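Local coordinates for protein alpha-galactosidase (Thermus thermophilus, PDB 6LCJ) that probably hydrolyses alpha-galactosides, as a glycoside hydrolase of family 36 whose chains assemble into a hexamer, at residues 169-174 with 195-200; 173-178 with 212-217; 218-223 with 296-301. One frame throughout, in Å; residues are numbered along the deposited sequence.

Contact 1: residues 169-174 with 195-200; sequences FYTRIG and IDDGWQ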
# COMPACT_ATOMS: atom_id res chain seq x y z
N PHE E 169 -1.17 -5.47 48.44
CA PHE E 169 0.08 -6.21 48.24
C PHE E 169 0.26 -6.76 46.84
O PHE E 169 1.39 -7.11 46.48
CB PHE E 169 0.17 -7.36 49.24
CG PHE E 169 0.05 -6.94 50.67
CD1 PHE E 169 1.07 -6.23 51.27
CD2 PHE E 169 -1.08 -7.25 51.40
CE1 PHE E 169 0.97 -5.84 52.59
CE2 PHE E 169 -1.20 -6.86 52.73
CZ PHE E 169 -0.17 -6.15 53.32
N TYR E 170 -0.80 -6.82 46.03
CA TYR E 170 -0.77 -7.42 44.69
C TYR E 170 -0.18 -8.82 44.82
O TYR E 170 -0.61 -9.56 45.72
CB TYR E 170 -0.07 -6.46 43.73
CG TYR E 170 -0.95 -5.25 43.47
CD1 TYR E 170 -1.89 -5.27 42.45
CD2 TYR E 170 -0.90 -4.13 44.30
CE1 TYR E 170 -2.72 -4.19 42.22
CE2 TYR E 170 -1.74 -3.03 44.08
CZ TYR E 170 -2.65 -3.07 43.04
OH TYR E 170 -3.51 -2.02 42.77
N THR E 171 0.77 -9.23 43.97
CA THR E 171 1.29 -10.60 44.02
C THR E 171 2.32 -10.81 45.12
O THR E 171 2.74 -11.96 45.33
CB THR E 171 1.91 -11.02 42.68
OG1 THR E 171 2.87 -10.03 42.26
CG2 THR E 171 0.86 -11.18 41.58
N ARG E 172 2.77 -9.76 45.81
CA ARG E 172 3.76 -9.88 46.88
C ARG E 172 3.11 -10.33 48.19
O ARG E 172 3.13 -9.63 49.19
CB ARG E 172 4.50 -8.57 47.10
CG ARG E 172 4.72 -7.74 45.86
CD ARG E 172 5.78 -8.37 44.98
NE ARG E 172 7.08 -8.32 45.64
CZ ARG E 172 7.96 -7.32 45.52
NH1 ARG E 172 7.68 -6.27 44.75
NH2 ARG E 172 9.11 -7.37 46.18
N ILE E 173 2.50 -11.51 48.17
CA ILE E 173 1.87 -12.04 49.37
C ILE E 173 2.64 -13.27 49.83
O ILE E 173 3.34 -13.93 49.05
CB ILE E 173 0.38 -12.40 49.18
CG1 ILE E 173 0.17 -13.20 47.88
CG2 ILE E 173 -0.47 -11.13 49.22
CD1 ILE E 173 -1.17 -13.91 47.84
N GLY E 174 2.51 -13.56 51.11
CA GLY E 174 3.21 -14.67 51.72
C GLY E 174 2.46 -15.08 52.96
O GLY E 174 1.68 -14.31 53.52
N ILE E 195 -7.57 -14.37 50.21
CA ILE E 195 -6.24 -14.39 49.61
C ILE E 195 -6.39 -14.32 48.09
O ILE E 195 -7.09 -15.14 47.49
CB ILE E 195 -5.46 -15.65 50.01
CG1 ILE E 195 -5.23 -15.65 51.51
CG2 ILE E 195 -4.12 -15.73 49.31
CD1 ILE E 195 -5.36 -17.00 52.07
N ASP E 196 -5.73 -13.35 47.47
CA ASP E 196 -5.90 -13.14 46.05
C ASP E 196 -4.72 -13.73 45.27
O ASP E 196 -4.05 -14.66 45.73
CB ASP E 196 -6.09 -11.65 45.77
CG ASP E 196 -6.93 -11.39 44.53
OD1 ASP E 196 -6.34 -11.17 43.44
OD2 ASP E 196 -8.18 -11.37 44.66
N ASP E 197 -4.48 -13.19 44.08
CA ASP E 197 -3.40 -13.64 43.22
C ASP E 197 -2.07 -13.52 43.95
O ASP E 197 -1.81 -12.53 44.64
CB ASP E 197 -3.42 -12.80 41.94
CG ASP E 197 -2.41 -13.23 40.91
OD1 ASP E 197 -1.83 -14.33 40.99
OD2 ASP E 197 -2.21 -12.44 39.96
N GLY E 198 -1.24 -14.57 43.84
CA GLY E 198 0.07 -14.58 44.46
C GLY E 198 0.39 -15.78 45.34
O GLY E 198 1.54 -15.95 45.75
N TRP E 199 -0.61 -16.60 45.65
CA TRP E 199 -0.37 -17.79 46.46
C TRP E 199 0.04 -19.01 45.64
O TRP E 199 0.65 -19.93 46.20
CB TRP E 199 -1.60 -18.14 47.28
CG TRP E 199 -2.77 -18.56 46.44
CD1 TRP E 199 -3.73 -17.75 45.91
CD2 TRP E 199 -3.10 -19.90 46.04
NE1 TRP E 199 -4.64 -18.50 45.19
CE2 TRP E 199 -4.28 -19.82 45.26
CE3 TRP E 199 -2.52 -21.15 46.25
CZ2 TRP E 199 -4.89 -20.94 44.70
CZ3 TRP E 199 -3.12 -22.27 45.70
CH2 TRP E 199 -4.30 -22.15 44.93
N GLN E 200 -0.25 -19.03 44.34
CA GLN E 200 -0.12 -20.21 43.50
C GLN E 200 1.27 -20.31 42.86
O GLN E 200 2.02 -19.33 42.79
CB GLN E 200 -1.20 -20.21 42.41
CG GLN E 200 -0.97 -19.20 41.29
CD GLN E 200 -1.28 -17.74 41.68
OE1 GLN E 200 -1.59 -17.44 42.84
NE2 GLN E 200 -1.19 -16.84 40.72
O HOH W 1 -2.83 -10.63 46.43
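Two loops of a TIM barrel meet here. Residues 169-174 lead into helix 175-185, and residues 195-200 follow barrel strand 192-195. Both lie at the C-terminal end of the barrel strands, the end that carries the active site in enzymes of this fold. Ile173 is the main apolar anchor. Its CG1 takes the crowded position between the backbone N and the carbonyl carbon (chi1 47°), and the chain then runs on extended. This lays CD1 along the opposite backbone, 3.5 Å from both Gly198 C and Trp199 N. The same methyl reaches Ile195 CG2 at 3.8 Å. Gly198 leaves room for this approach, because a CB there would collide with Ile173 CG1 and Thr171 O. Thr171 and Asp197 lie side by side and point the same way. Asp197 CG is anti to its backbone N (chi1 -176°), and Thr171 CG2 sits 3.7 Å from Asp197 OD2. Polar partners fix the carboxylate. Gln200 NE2 gives a nearly straight bond of 2.6 Å to Asp197 OD1, while Trp268 NE1 bonds to OD2. Gln200 OE1 takes the N-H of Gly198 on a lone pair, so one amide grips both the side chain and the loop backbone. No direct hydrogen bond joins the two loops. A water instead donates to Tyr170 O at 2.6 Å and to Asp197 O at 2.8 Å.

Contact 2: residues 173-178 with 212-217; sequences IGEDLL and FPRGMA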
# COMPACT_ATOMS: atom_id res chain seq x y z
N ILE E 173 2.50 -11.51 48.17
CA ILE E 173 1.87 -12.04 49.37
C ILE E 173 2.64 -13.27 49.83
O ILE E 173 3.34 -13.93 49.05
CB ILE E 173 0.38 -12.40 49.18
CG1 ILE E 173 0.17 -13.20 47.88
CG2 ILE E 173 -0.47 -11.13 49.22
CD1 ILE E 173 -1.17 -13.91 47.84
N GLY E 174 2.51 -13.56 51.11
CA GLY E 174 3.21 -14.67 51.72
C GLY E 174 2.46 -15.08 52.96
O GLY E 174 1.68 -14.31 53.52
N GLU E 175 2.69 -16.32 53.37
CA GLU E 175 1.99 -16.88 54.52
C GLU E 175 2.24 -16.04 55.78
O GLU E 175 1.30 -15.69 56.50
CB GLU E 175 2.41 -18.34 54.68
CG GLU E 175 2.40 -18.95 56.06
CD GLU E 175 3.26 -20.22 56.11
OE1 GLU E 175 2.94 -21.19 55.38
OE2 GLU E 175 4.27 -20.24 56.85
N ASP E 176 3.51 -15.68 56.02
CA ASP E 176 3.84 -14.90 57.22
C ASP E 176 3.17 -13.53 57.20
O ASP E 176 2.53 -13.12 58.18
CB ASP E 176 5.36 -14.74 57.33
CG ASP E 176 6.04 -15.94 58.03
OD1 ASP E 176 5.33 -16.89 58.48
OD2 ASP E 176 7.29 -15.92 58.13
N LEU E 177 3.31 -12.80 56.09
CA LEU E 177 2.76 -11.45 55.99
C LEU E 177 1.24 -11.45 56.19
O LEU E 177 0.71 -10.57 56.88
CB LEU E 177 3.13 -10.86 54.63
CG LEU E 177 2.28 -9.74 54.02
CD1 LEU E 177 2.53 -8.46 54.75
CD2 LEU E 177 2.67 -9.59 52.57
N LEU E 178 0.54 -12.43 55.60
CA LEU E 178 -0.92 -12.45 55.73
C LEU E 178 -1.37 -12.88 57.12
O LEU E 178 -2.47 -12.51 57.55
CB LEU E 178 -1.54 -13.35 54.66
CG LEU E 178 -1.40 -12.85 53.21
CD1 LEU E 178 -2.05 -13.80 52.20
CD2 LEU E 178 -1.96 -11.43 53.03
N PHE E 212 4.29 -19.92 50.79
CA PHE E 212 3.22 -20.50 51.62
C PHE E 212 3.62 -21.89 52.11
O PHE E 212 2.93 -22.88 51.83
CB PHE E 212 1.90 -20.53 50.86
CG PHE E 212 1.35 -19.16 50.58
CD1 PHE E 212 1.90 -18.36 49.59
CD2 PHE E 212 0.31 -18.66 51.34
CE1 PHE E 212 1.42 -17.08 49.36
CE2 PHE E 212 -0.18 -17.39 51.11
CZ PHE E 212 0.38 -16.60 50.12
N PRO E 213 4.71 -22.00 52.88
CA PRO E 213 5.26 -23.34 53.18
C PRO E 213 4.31 -24.26 53.94
O PRO E 213 4.35 -25.47 53.72
CB PRO E 213 6.52 -23.03 54.00
CG PRO E 213 6.33 -21.64 54.51
CD PRO E 213 5.54 -20.93 53.46
N ARG E 214 3.46 -23.75 54.83
CA ARG E 214 2.59 -24.67 55.56
C ARG E 214 1.33 -25.03 54.78
O ARG E 214 0.50 -25.78 55.30
CB ARG E 214 2.23 -24.10 56.93
CG ARG E 214 3.33 -24.33 57.98
CD ARG E 214 3.14 -23.48 59.24
NE ARG E 214 3.45 -22.08 58.98
CZ ARG E 214 3.35 -21.10 59.87
NH1 ARG E 214 2.96 -21.37 61.11
NH2 ARG E 214 3.64 -19.85 59.52
N GLY E 215 1.16 -24.53 53.56
CA GLY E 215 0.04 -24.94 52.73
C GLY E 215 -1.22 -24.13 52.98
O GLY E 215 -1.38 -23.47 54.01
N MET E 216 -2.14 -24.21 52.02
CA MET E 216 -3.29 -23.33 52.04
C MET E 216 -4.33 -23.76 53.06
O MET E 216 -5.08 -22.91 53.56
CB MET E 216 -3.93 -23.25 50.64
CG MET E 216 -2.98 -22.79 49.56
SD MET E 216 -2.04 -21.29 49.97
CE MET E 216 -3.36 -20.07 50.07
N ALA E 217 -4.40 -25.04 53.40
CA ALA E 217 -5.39 -25.47 54.38
C ALA E 217 -5.07 -24.94 55.77
O ALA E 217 -5.98 -24.69 56.56
CB ALA E 217 -5.50 -26.99 54.40
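The contact joins the N-terminal starts of helices 175-185 and 216-224, two successive outer helices of the TIM barrel. Polar bonds centre on Glu175. Its CG is anti to the backbone N, and the extended chain carries the carboxylate to the type I turn of residues 212-215. Arg214 N bonds to Glu175 OE1 at 2.7 Å, on the syn lone pair and nearly straight (165°). Glu175 OE2 forms a salt bridge with Arg214 NH2 at 2.8 Å. The oxygen lies in the guanidinium plane, but the donor stands above the carboxylate plane. Arg214 NE adds a weak bond to the same oxygen. Asp176 OD1 is a longer salt-bridge partner, 3.6 Å from Arg214 NH2. The apolar contacts gather round the Phe212 ring. It packs a face against the start of helix 175-185, with Glu175 N 3.8 Å above its centre and Gly174 C nearer the rim. Leu178 CD1 comes to the ring edge, 4.2 Å from Phe212 CE2. Ile173 CD1 crosses obliquely to Phe212 CZ at 3.9 Å. An alanine in place of Glu175 would lose the carboxylate grip on both the backbone and the guanidinium of Arg214, and would probably loosen the turn that leads into helix 216-224. Two acidic groups at a helix N-terminus probably suit the helix dipole. Arg214 is likely to offset their mutual repulsion and to keep Glu175 ionised.

Contact 3: residues 218-223 with 296-301; sequences FLAERI and WGYDYL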
# COMPACT_ATOMS: atom_id res chain seq x y z
N PHE E 218 -3.78 -24.76 56.07
CA PHE E 218 -3.37 -24.20 57.35
C PHE E 218 -3.78 -22.74 57.48
O PHE E 218 -4.40 -22.34 58.48
CB PHE E 218 -1.85 -24.35 57.50
CG PHE E 218 -1.25 -23.44 58.51
CD1 PHE E 218 -1.35 -23.72 59.87
CD2 PHE E 218 -0.58 -22.29 58.11
CE1 PHE E 218 -0.79 -22.87 60.82
CE2 PHE E 218 -0.01 -21.43 59.05
CZ PHE E 218 -0.12 -21.73 60.41
N LEU E 219 -3.45 -21.94 56.47
CA LEU E 219 -3.87 -20.54 56.42
C LEU E 219 -5.37 -20.39 56.65
O LEU E 219 -5.80 -19.51 57.39
CB LEU E 219 -3.48 -19.95 55.07
CG LEU E 219 -3.11 -18.48 55.00
CD1 LEU E 219 -2.13 -18.13 56.10
CD2 LEU E 219 -2.52 -18.22 53.64
N ALA E 220 -6.18 -21.23 56.00
CA ALA E 220 -7.63 -21.08 56.17
C ALA E 220 -8.07 -21.41 57.59
O ALA E 220 -9.03 -20.82 58.09
CB ALA E 220 -8.38 -21.95 55.16
N GLU E 221 -7.39 -22.36 58.26
CA GLU E 221 -7.80 -22.72 59.61
C GLU E 221 -7.46 -21.61 60.60
O GLU E 221 -8.24 -21.32 61.51
CB GLU E 221 -7.16 -24.04 60.02
CG GLU E 221 -7.53 -24.51 61.44
CD GLU E 221 -9.03 -24.43 61.76
OE1 GLU E 221 -9.86 -24.76 60.88
OE2 GLU E 221 -9.37 -24.05 62.90
N ARG E 222 -6.29 -20.97 60.43
CA ARG E 222 -5.98 -19.76 61.19
C ARG E 222 -7.03 -18.67 60.98
O ARG E 222 -7.38 -17.95 61.92
CB ARG E 222 -4.59 -19.25 60.82
CG ARG E 222 -3.45 -20.22 61.15
CD ARG E 222 -3.06 -20.18 62.62
NE ARG E 222 -1.61 -20.03 62.81
CZ ARG E 222 -1.00 -18.90 63.19
NH1 ARG E 222 -1.71 -17.80 63.45
NH2 ARG E 222 0.33 -18.87 63.32
N ILE E 223 -7.54 -18.54 59.75
CA ILE E 223 -8.54 -17.51 59.45
C ILE E 223 -9.85 -17.83 60.15
O ILE E 223 -10.50 -16.93 60.71
CB ILE E 223 -8.74 -17.38 57.93
CG1 ILE E 223 -7.51 -16.78 57.26
CG2 ILE E 223 -9.96 -16.52 57.62
CD1 ILE E 223 -7.49 -17.03 55.79
N TRP E 296 -9.91 -27.55 51.50
CA TRP E 296 -8.89 -26.78 52.20
C TRP E 296 -9.45 -25.91 53.31
O TRP E 296 -8.68 -25.47 54.17
CB TRP E 296 -8.15 -25.90 51.20
CG TRP E 296 -7.06 -26.61 50.48
CD1 TRP E 296 -6.51 -27.80 50.81
CD2 TRP E 296 -6.36 -26.14 49.32
NE1 TRP E 296 -5.52 -28.12 49.92
CE2 TRP E 296 -5.41 -27.12 48.99
CE3 TRP E 296 -6.46 -24.99 48.52
CZ2 TRP E 296 -4.55 -26.99 47.90
CZ3 TRP E 296 -5.61 -24.86 47.44
CH2 TRP E 296 -4.66 -25.86 47.14
N GLY E 297 -10.76 -25.63 53.30
CA GLY E 297 -11.34 -24.72 54.28
C GLY E 297 -11.90 -23.42 53.72
O GLY E 297 -12.56 -22.68 54.47
N TYR E 298 -11.66 -23.12 52.44
CA TYR E 298 -12.19 -21.90 51.83
C TYR E 298 -13.62 -22.13 51.35
O TYR E 298 -13.87 -23.10 50.63
CB TYR E 298 -11.31 -21.46 50.67
CG TYR E 298 -9.88 -21.23 51.08
CD1 TYR E 298 -8.99 -22.29 51.17
CD2 TYR E 298 -9.43 -19.96 51.42
CE1 TYR E 298 -7.69 -22.09 51.56
CE2 TYR E 298 -8.12 -19.75 51.80
CZ TYR E 298 -7.26 -20.82 51.88
OH TYR E 298 -5.97 -20.61 52.26
N ASP E 299 -14.54 -21.23 51.72
CA ASP E 299 -15.90 -21.28 51.18
C ASP E 299 -16.33 -19.96 50.54
O ASP E 299 -17.52 -19.74 50.31
CB ASP E 299 -16.89 -21.68 52.28
CG ASP E 299 -16.90 -20.71 53.44
OD1 ASP E 299 -15.92 -19.95 53.60
OD2 ASP E 299 -17.89 -20.71 54.20
N TYR E 300 -15.38 -19.07 50.26
CA TYR E 300 -15.59 -17.88 49.45
C TYR E 300 -14.53 -17.92 48.36
O TYR E 300 -13.34 -17.95 48.66
CB TYR E 300 -15.50 -16.60 50.31
CG TYR E 300 -15.69 -15.28 49.59
CD1 TYR E 300 -14.73 -14.77 48.73
CD2 TYR E 300 -16.83 -14.51 49.81
CE1 TYR E 300 -14.89 -13.56 48.09
CE2 TYR E 300 -17.01 -13.28 49.18
CZ TYR E 300 -16.04 -12.81 48.32
OH TYR E 300 -16.21 -11.61 47.68
N LEU E 301 -14.96 -17.97 47.10
CA LEU E 301 -14.03 -18.15 45.98
C LEU E 301 -14.18 -17.02 44.98
O LEU E 301 -15.29 -16.69 44.57
CB LEU E 301 -14.26 -19.49 45.29
CG LEU E 301 -14.12 -20.72 46.20
CD1 LEU E 301 -14.44 -22.00 45.41
CD2 LEU E 301 -12.71 -20.75 46.80
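The Tyr298 ring carries the methyl of Ala220 over one face and has Trp296 CB at its edge, in the ring plane. Ala220 CB lies 3.8 Å from the ring centroid and 19° off the normal, a CH-pi contact. The methyl is displaced toward the hydroxyl-bearing rim, and its nearest ring atom is Tyr298 CZ at 3.6 Å. Leu219 CB touches the Tyr298 hydroxyl oxygen at 3.8 Å. That hydroxyl is hydrogen-bonded to Met216 O in the first turn of helix 216-224, so the polar end of the buried ring has a partner. The contact is a helix-to-strand joint of the TIM barrel. Helix 216-224 packs on the outside of the parallel sheet, and Tyr298 belongs to the segment that leads from helix 280-296 into the barrel strand. Its ring also touches Ala230 and Leu232 of the neighbouring strand 229-234. Just before strand 298-303, helix 280-296 ends in a Schellman motif at Gly297, which has positive phi. A CB on Gly297 would point at the helix and lie only 3.1 Å from Ala220 CB. Two small residues therefore let the backbones come close, with Gly297 CA 5.5 Å from Ala220 CA. Trp296 contributes its carbonyl, with Trp296 O 3.7 Å from Ala220 CB.

How the contacts relate
The three contacts lie in one sector of the TIM barrel. Contacts 1 and 2 start from the same stretch and share Ile173 and Gly174, with centres about 9 Å apart. Both close before contact 3 opens. Contacts 2 and 3 lie about 11 Å apart and both use helix 216-224. Contacts 1 and 3 are about 15 Å apart. Ile195 CD1 of contact 1 packs on Leu219 CD2 of contact 3, and Phe212 CE2 of contact 2 meets that same methyl at 3.5 Å. Together they tie the loops after strands 161-164 and 192-195 to helices 175-185 and 216-224 and to strand 298-303. The loops at the active-site end thus pack directly against the outer helices.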